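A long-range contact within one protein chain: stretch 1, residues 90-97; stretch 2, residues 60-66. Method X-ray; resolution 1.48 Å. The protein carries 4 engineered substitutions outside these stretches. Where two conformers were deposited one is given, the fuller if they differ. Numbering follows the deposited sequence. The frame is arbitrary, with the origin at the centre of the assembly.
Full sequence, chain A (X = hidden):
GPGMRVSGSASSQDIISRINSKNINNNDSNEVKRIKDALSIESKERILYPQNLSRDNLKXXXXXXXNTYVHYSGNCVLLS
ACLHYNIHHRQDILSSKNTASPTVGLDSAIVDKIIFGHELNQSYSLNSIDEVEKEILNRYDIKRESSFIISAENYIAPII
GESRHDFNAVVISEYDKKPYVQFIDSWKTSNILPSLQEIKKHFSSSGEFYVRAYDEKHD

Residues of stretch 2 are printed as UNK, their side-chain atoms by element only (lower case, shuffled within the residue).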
# COMPACT_ATOMS: atom_id res chain seq x y z
N ARG A 90 -9.36 -3.88 -9.38
CA ARG A 90 -9.39 -3.02 -10.55
C ARG A 90 -10.53 -2.04 -10.51
O ARG A 90 -11.18 -1.76 -11.53
CB ARG A 90 -9.40 -3.86 -11.85
CG ARG A 90 -8.15 -4.66 -12.10
CD ARG A 90 -6.94 -3.73 -12.27
NE ARG A 90 -5.79 -4.38 -12.86
CZ ARG A 90 -4.80 -4.97 -12.20
NH1 ARG A 90 -4.81 -5.05 -10.87
NH2 ARG A 90 -3.78 -5.51 -12.87
N GLN A 91 -10.76 -1.46 -9.34
CA GLN A 91 -11.84 -0.54 -9.16
C GLN A 91 -11.60 0.43 -8.05
O GLN A 91 -11.03 0.04 -7.02
CB GLN A 91 -13.14 -1.33 -8.91
CG GLN A 91 -14.40 -0.46 -8.89
CD GLN A 91 -15.70 -1.29 -8.76
OE1 GLN A 91 -15.72 -2.50 -9.03
NE2 GLN A 91 -16.79 -0.62 -8.35
N ASP A 92 -12.07 1.66 -8.19
CA ASP A 92 -11.96 2.68 -7.17
C ASP A 92 -13.07 2.49 -6.14
O ASP A 92 -14.16 3.03 -6.30
CB ASP A 92 -11.99 4.11 -7.71
CG ASP A 92 -10.73 4.49 -8.46
OD1 ASP A 92 -9.62 4.02 -8.10
OD2 ASP A 92 -10.81 5.30 -9.41
N ILE A 93 -12.81 1.71 -5.10
CA ILE A 93 -13.85 1.32 -4.08
C ILE A 93 -13.62 1.97 -2.76
O ILE A 93 -14.48 2.65 -2.23
CB ILE A 93 -13.95 -0.19 -3.94
CG1 ILE A 93 -14.35 -0.82 -5.26
CG2 ILE A 93 -14.91 -0.58 -2.79
CD1 ILE A 93 -14.14 -2.30 -5.33
N LEU A 94 -12.41 1.80 -2.18
CA LEU A 94 -12.09 2.34 -0.89
C LEU A 94 -11.32 3.64 -0.95
O LEU A 94 -10.47 3.82 -1.82
CB LEU A 94 -11.27 1.32 -0.10
CG LEU A 94 -11.80 -0.08 0.08
CD1 LEU A 94 -10.86 -0.87 0.96
CD2 LEU A 94 -13.19 -0.06 0.74
N SER A 95 -11.61 4.55 -0.03
CA SER A 95 -10.87 5.78 0.09
C SER A 95 -10.90 6.26 1.53
O SER A 95 -11.70 5.74 2.33
CB SER A 95 -11.40 6.85 -0.87
OG SER A 95 -12.74 7.22 -0.55
N SER A 96 -10.01 7.17 1.87
CA SER A 96 -9.99 7.78 3.15
C SER A 96 -10.57 9.20 3.04
O SER A 96 -10.24 9.97 2.11
CB SER A 96 -8.59 7.82 3.72
OG SER A 96 -8.60 8.54 4.94
N LYS A 97 -11.49 9.52 3.95
CA LYS A 97 -12.01 10.90 4.08
C LYS A 97 -11.63 11.46 5.43
O LYS A 97 -10.46 11.73 5.68
CB LYS A 97 -13.51 10.92 3.87
CG LYS A 97 -14.33 10.20 4.93
CD LYS A 97 -15.78 10.08 4.50
CE LYS A 97 -16.51 8.96 5.23
NZ LYS A 97 -17.93 8.88 4.75
N UNK A 60 -4.41 7.98 -11.27
CA UNK A 60 -5.79 8.26 -10.92
C UNK A 60 -6.24 7.47 -9.68
O UNK A 60 -6.95 7.99 -8.85
c UNK A 60 -5.64 9.99 -13.39
c UNK A 60 -6.70 7.97 -12.10
n UNK A 60 -4.55 10.09 -14.15
o UNK A 60 -6.06 10.95 -12.70
c UNK A 60 -6.36 8.64 -13.45
N UNK A 61 -5.78 6.24 -9.57
CA UNK A 61 -6.11 5.40 -8.40
C UNK A 61 -5.51 5.96 -7.12
O UNK A 61 -6.14 5.97 -6.05
c UNK A 61 -5.65 3.96 -8.64
c UNK A 61 -7.27 0.89 -8.78
s UNK A 61 -6.15 1.58 -10.02
c UNK A 61 -6.44 3.31 -9.75
N UNK A 62 -4.28 6.45 -7.19
CA UNK A 62 -3.63 7.05 -6.03
C UNK A 62 -4.30 8.33 -5.60
O UNK A 62 -4.43 8.61 -4.42
c UNK A 62 -2.16 7.31 -6.30
N UNK A 63 -4.75 9.13 -6.58
CA UNK A 63 -5.50 10.33 -6.23
C UNK A 63 -6.83 10.00 -5.57
O UNK A 63 -7.23 10.70 -4.66
n UNK A 63 -2.56 14.75 -11.21
c UNK A 63 -4.51 11.89 -8.00
n UNK A 63 -3.69 13.40 -9.75
c UNK A 63 -4.77 12.49 -9.36
c UNK A 63 -3.54 13.91 -10.98
n UNK A 63 -4.39 13.57 -11.98
c UNK A 63 -5.75 11.19 -7.47
N UNK A 64 -7.49 8.95 -6.04
CA UNK A 64 -8.81 8.54 -5.54
C UNK A 64 -8.78 8.24 -4.04
O UNK A 64 -9.65 8.67 -3.29
c UNK A 64 -9.36 7.37 -6.30
c UNK A 64 -10.71 6.94 -5.80
c UNK A 64 -13.22 6.20 -4.84
c UNK A 64 -12.10 5.55 -4.38
c UNK A 64 -13.10 7.23 -5.74
c UNK A 64 -10.85 5.91 -4.88
c UNK A 64 -11.87 7.59 -6.22
o UNK A 64 -14.48 5.81 -4.35
N UNK A 65 -7.77 7.48 -3.60
CA UNK A 65 -7.80 7.06 -2.21
C UNK A 65 -7.64 8.14 -1.20
O UNK A 65 -8.07 7.99 -0.04
c UNK A 65 -5.36 6.33 -2.14
c UNK A 65 -6.79 5.92 -1.89
c UNK A 65 -7.11 4.67 -2.68
N UNK A 66 -6.99 9.25 -1.57
CA UNK A 66 -6.68 10.29 -0.60
C UNK A 66 -7.64 11.46 -0.77
O UNK A 66 -7.41 12.23 -1.69
c UNK A 66 -4.71 11.50 0.51
c UNK A 66 -5.20 10.73 -0.71
o UNK A 66 -5.47 11.75 1.45
n UNK A 66 -3.41 11.79 0.55
O HOH W 1 -7.85 3.71 -5.99
O HOH W 2 -14.66 5.53 -1.63

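Position 60 opens the visible part of a helix that began earlier in the chain. Its side chain has three carbons in a row, the third carrying one oxygen and one nitrogen. It makes no contact with stretch 1, and its end leads away from it. A terminal amide on a two-carbon spacer makes this Gln 60. OE1 accepts from a side-chain nitrogen of position 63, while NE2 is bound elsewhere in the structure.

Position 61 has two carbons, a sulfur and one more carbon, unbranched. The CA-to-CB bond points sideways, but the flexible chain brings its end nearer to stretch 1: its second carbon lies 3.7 Å from Asp 92 OD1, and its terminal carbon lies 4.2 Å from Gln 91 O. This thioether is Met 61. A long, unbranched, apolar chain suits this buried place, packing beside the loop without asking for a hydrogen bond.

Position 62 has a single side-chain carbon, which points away from stretch 1 and does not touch it, so it is Ala 62. The site is buried, and a methyl group leaves no polar atom to satisfy there.

Position 63 carries three carbons, a nitrogen, then a carbon bearing two more nitrogens, all out of reach of stretch 1. This guanidinium belongs to Arg 63. Exposed, it is free to extend along the helix surface, and its NH1 donates to Gln 60 OE1 at 3.2 Å, one turn back.

At position 64 one carbon leads to a six-carbon ring bearing an oxygen. It points toward stretch 1, and its ring lies against the loop and the start of the strand. Asp 92 CB sits over one face, 3.4 Å from the ring centroid and only 7° off the normal, a CH-pi contact. Leu 94 O approaches the ring edge, 3.5 Å from a ring carbon. The residue is Tyr 64. The flat ring offers the face to an aliphatic carbon, while the hydroxyl reaches a water that donates to Tyr 64 OH (2.7 Å) and to Ile 93 O (2.9 Å) and also hydrogen-bonds Ser 95 OG (2.8 Å).

Position 65 has one carbon carrying two others, one of these 3.6 Å from Leu 94 O. This compact fork is Val 65. A short branched side chain fills this buried space while the backbones come close.

Position 66 has two carbons, the second bearing an oxygen and a nitrogen. CA-to-CB points away, but the end comes nearer, stopping 5.1 Å short of stretch 1; the nearest pair is backbone C of 66 and Ser 96 O, 4.2 Å. This is Asn 66, a short polar amide suited to an exposed site, its ND2 hydrogen-bonded elsewhere in the structure.

The contact is fastened by one direct hydrogen bond, Ser 96 N to Val 65 O, 2.8 Å and almost perfectly straight at 179°. Because both partners are backbone atoms, the bond does not depend on either side chain; it ties the strand to the backbone at Val 65, whose CA is 4.0 Å from Ser 95 CA. Farther back, the Tyr 64 ring packs under Asp 92, and a second water donates to Met 61 O and Asp 92 OD1, each at 2.8 Å, bridging the loop to the helix.

Stretch 2, residues 60-66: QMARYVN
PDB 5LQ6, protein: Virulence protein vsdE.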